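Local coordinates for acinetobacter secreted protease CpaA (Acinetobacter nosocomialis M2, PDB 6O38), which is a secreted zinc metalloprotease that probably cleaves protein substrates, leaves the cell by type II secretion and forms a complex with its chaperone CpaB, at residues W126-A131 with V150-D155. Residue numbers count along the deposited sequence, not the author numbering.
Sequences WAQTIA and VSSDID
Strands 129-131 and 152-154 run side by side in parallel, their axes 4.8 Å apart and inclined at 26°, with T129 paired to D153 and I130 to I154 (CA-CA 5.1 and 5.0 Å). Three backbone hydrogen bonds alternate along the ladder: D153 N to Q128 O (3.2 Å), I130 N to D153 O (3.0 Å) and D155 N to I130 O (2.8 Å). Ahead of the strand, Q128 adopts a helical backbone (-60/-47) between extended neighbours. On one face T129 OG1 (chi1 m) donates to D153 OD1 at 2.9 Å, D153 being in the p rotamer. On the other, I130 CD1 meets I154 CG1 at 4.1 Å, and both isoleucines pack on L167. At the N-terminal ends W126 (chi1 t) lays CZ2 3.5 Å from V150 CG1. I130 and S152 also touch I121 of strand 116-121, in the opposing sheet. With strands 106-108 and 166-167 flanking it, this parallel pair forms the middle of the smaller sheet in a StcE-type beta-sandwich domain.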
ATOM      1  N   TRP A 126      14.977  11.423  34.966  1.00 69.29           N
ATOM      2  CA  TRP A 126      15.121  12.250  33.777  1.00 68.19           C
ATOM      3  C   TRP A 126      16.574  12.259  33.322  1.00 67.61           C
ATOM      4  O   TRP A 126      17.494  12.047  34.115  1.00 68.55           O
ATOM      5  CB  TRP A 126      14.637  13.685  34.045  1.00 68.50           C
ATOM      6  CG  TRP A 126      14.827  14.632  32.896  1.00 67.78           C
ATOM      7  CD1 TRP A 126      13.953  14.875  31.876  1.00 67.40           C
ATOM      8  CD2 TRP A 126      15.968  15.462  32.651  1.00 67.39           C
ATOM      9  NE1 TRP A 126      14.480  15.805  31.012  1.00 66.66           N
ATOM     10  CE2 TRP A 126      15.718  16.180  31.466  1.00 66.66           C
ATOM     11  CE3 TRP A 126      17.180  15.665  33.319  1.00 67.90           C
ATOM     12  CZ2 TRP A 126      16.633  17.088  30.935  1.00 66.06           C
ATOM     13  CZ3 TRP A 126      18.086  16.566  32.792  1.00 67.49           C
ATOM     14  CH2 TRP A 126      17.808  17.266  31.612  1.00 66.47           C
ATOM     15  N   ALA A 127      16.762  12.512  32.027  1.00 67.54           N
ATOM     16  CA  ALA A 127      18.077  12.702  31.436  1.00 67.07           C
ATOM     17  C   ALA A 127      17.924  13.579  30.202  1.00 65.91           C
ATOM     18  O   ALA A 127      16.908  13.515  29.506  1.00 65.38           O
ATOM     19  CB  ALA A 127      18.735  11.368  31.065  1.00 66.95           C
ATOM     20  N   GLN A 128      18.943  14.403  29.942  1.00 67.09           N
ATOM     21  CA  GLN A 128      18.887  15.319  28.805  1.00 66.07           C
ATOM     22  C   GLN A 128      18.731  14.560  27.493  1.00 64.95           C
ATOM     23  O   GLN A 128      17.893  14.911  26.655  1.00 64.33           O
ATOM     24  CB  GLN A 128      20.142  16.193  28.775  1.00 66.27           C
ATOM     25  CG  GLN A 128      20.205  17.175  27.615  1.00 65.32           C
ATOM     26  CD  GLN A 128      19.224  18.320  27.768  1.00 65.58           C
ATOM     27  OE1 GLN A 128      19.287  19.081  28.734  1.00 66.61           O
ATOM     28  NE2 GLN A 128      18.309  18.452  26.812  1.00 64.76           N
ATOM     29  N   THR A 129      19.531  13.514  27.300  1.00 63.13           N
ATOM     30  CA  THR A 129      19.475  12.706  26.087  1.00 62.22           C
ATOM     31  C   THR A 129      19.541  11.239  26.478  1.00 62.75           C
ATOM     32  O   THR A 129      20.490  10.816  27.146  1.00 63.56           O
ATOM     33  CB  THR A 129      20.620  13.056  25.131  1.00 61.52           C
ATOM     34  OG1 THR A 129      20.606  14.463  24.859  1.00 61.09           O
ATOM     35  CG2 THR A 129      20.478  12.288  23.825  1.00 60.57           C
ATOM     36  N   ILE A 130      18.540  10.469  26.067  1.00 59.48           N
ATOM     37  CA  ILE A 130      18.519   9.031  26.293  1.00 59.94           C
ATOM     38  C   ILE A 130      18.845   8.337  24.980  1.00 59.11           C
ATOM     39  O   ILE A 130      18.480   8.804  23.896  1.00 58.08           O
ATOM     40  CB  ILE A 130      17.163   8.552  26.857  1.00 60.27           C
ATOM     41  CG1 ILE A 130      16.019   8.941  25.920  1.00 59.31           C
ATOM     42  CG2 ILE A 130      16.934   9.120  28.248  1.00 61.28           C
ATOM     43  CD1 ILE A 130      14.878   7.946  25.909  1.00 59.60           C
ATOM     44  N   ALA A 131      19.549   7.214  25.076  1.00 59.72           N
ATOM     45  CA  ALA A 131      19.988   6.463  23.910  1.00 59.16           C
ATOM     46  C   ALA A 131      19.433   5.050  23.982  1.00 59.55           C
ATOM     47  O   ALA A 131      19.553   4.383  25.015  1.00 60.99           O
ATOM     48  CB  ALA A 131      21.516   6.429  23.819  1.00 59.79           C
ATOM     49  N   VAL A 150      10.226  19.086  32.021  1.00 67.70           N
ATOM     50  CA  VAL A 150      11.377  19.552  31.257  1.00 66.66           C
ATOM     51  C   VAL A 150      11.623  18.553  30.134  1.00 65.49           C
ATOM     52  O   VAL A 150      11.613  17.336  30.361  1.00 65.55           O
ATOM     53  CB  VAL A 150      12.616  19.720  32.156  1.00 66.82           C
ATOM     54  CG1 VAL A 150      13.865  19.162  31.489  1.00 65.65           C
ATOM     55  CG2 VAL A 150      12.811  21.187  32.517  1.00 67.29           C
ATOM     56  N   SER A 151      11.820  19.061  28.922  1.00 64.17           N
ATOM     57  CA  SER A 151      11.885  18.209  27.746  1.00 63.06           C
ATOM     58  C   SER A 151      13.248  17.533  27.624  1.00 62.25           C
ATOM     59  O   SER A 151      14.253  17.980  28.185  1.00 62.33           O
ATOM     60  CB  SER A 151      11.586  19.016  26.482  1.00 62.35           C
ATOM     61  OG  SER A 151      12.632  19.928  26.200  1.00 61.82           O
ATOM     62  N   SER A 152      13.266  16.434  26.874  1.00 61.50           N
ATOM     63  CA  SER A 152      14.481  15.686  26.578  1.00 60.83           C
ATOM     64  C   SER A 152      14.383  15.193  25.137  1.00 59.64           C
ATOM     65  O   SER A 152      13.453  15.544  24.405  1.00 59.41           O
ATOM     66  CB  SER A 152      14.677  14.540  27.578  1.00 61.60           C
ATOM     67  OG  SER A 152      13.453  13.882  27.853  1.00 62.39           O
ATOM     68  N   ASP A 153      15.344  14.370  24.722  1.00 59.05           N
ATOM     69  CA  ASP A 153      15.354  13.861  23.358  1.00 57.98           C
ATOM     70  C   ASP A 153      16.083  12.524  23.314  1.00 57.76           C
ATOM     71  O   ASP A 153      16.709  12.097  24.287  1.00 58.38           O
ATOM     72  CB  ASP A 153      15.989  14.868  22.389  1.00 57.21           C
ATOM     73  CG  ASP A 153      17.323  15.398  22.879  1.00 57.49           C
ATOM     74  OD1 ASP A 153      17.907  14.801  23.808  1.00 58.08           O
ATOM     75  OD2 ASP A 153      17.789  16.420  22.333  1.00 57.35           O
ATOM     76  N   ILE A 154      15.990  11.869  22.160  1.00 54.30           N
ATOM     77  CA  ILE A 154      16.569  10.549  21.932  1.00 54.28           C
ATOM     78  C   ILE A 154      17.804  10.703  21.057  1.00 53.70           C
ATOM     79  O   ILE A 154      17.782  11.445  20.068  1.00 52.78           O
ATOM     80  CB  ILE A 154      15.550   9.600  21.277  1.00 54.17           C
ATOM     81  CG1 ILE A 154      14.303   9.468  22.152  1.00 55.00           C
ATOM     82  CG2 ILE A 154      16.171   8.234  21.022  1.00 54.22           C
ATOM     83  CD1 ILE A 154      13.186   8.676  21.507  1.00 54.90           C
ATOM     84  N   ASP A 155      18.883  10.015  21.429  1.00 54.21           N
ATOM     85  CA  ASP A 155      20.070   9.972  20.585  1.00 53.61           C
ATOM     86  C   ASP A 155      19.714   9.388  19.224  1.00 52.95           C
ATOM     87  O   ASP A 155      19.011   8.379  19.125  1.00 53.21           O
ATOM     88  CB  ASP A 155      21.172   9.147  21.257  1.00 54.43           C
ATOM     89  CG  ASP A 155      22.518   9.264  20.546  1.00 54.26           C
ATOM     90  OD1 ASP A 155      22.564   9.191  19.300  1.00 53.46           O
ATOM     91  OD2 ASP A 155      23.540   9.432  21.242  1.00 55.04           O
TER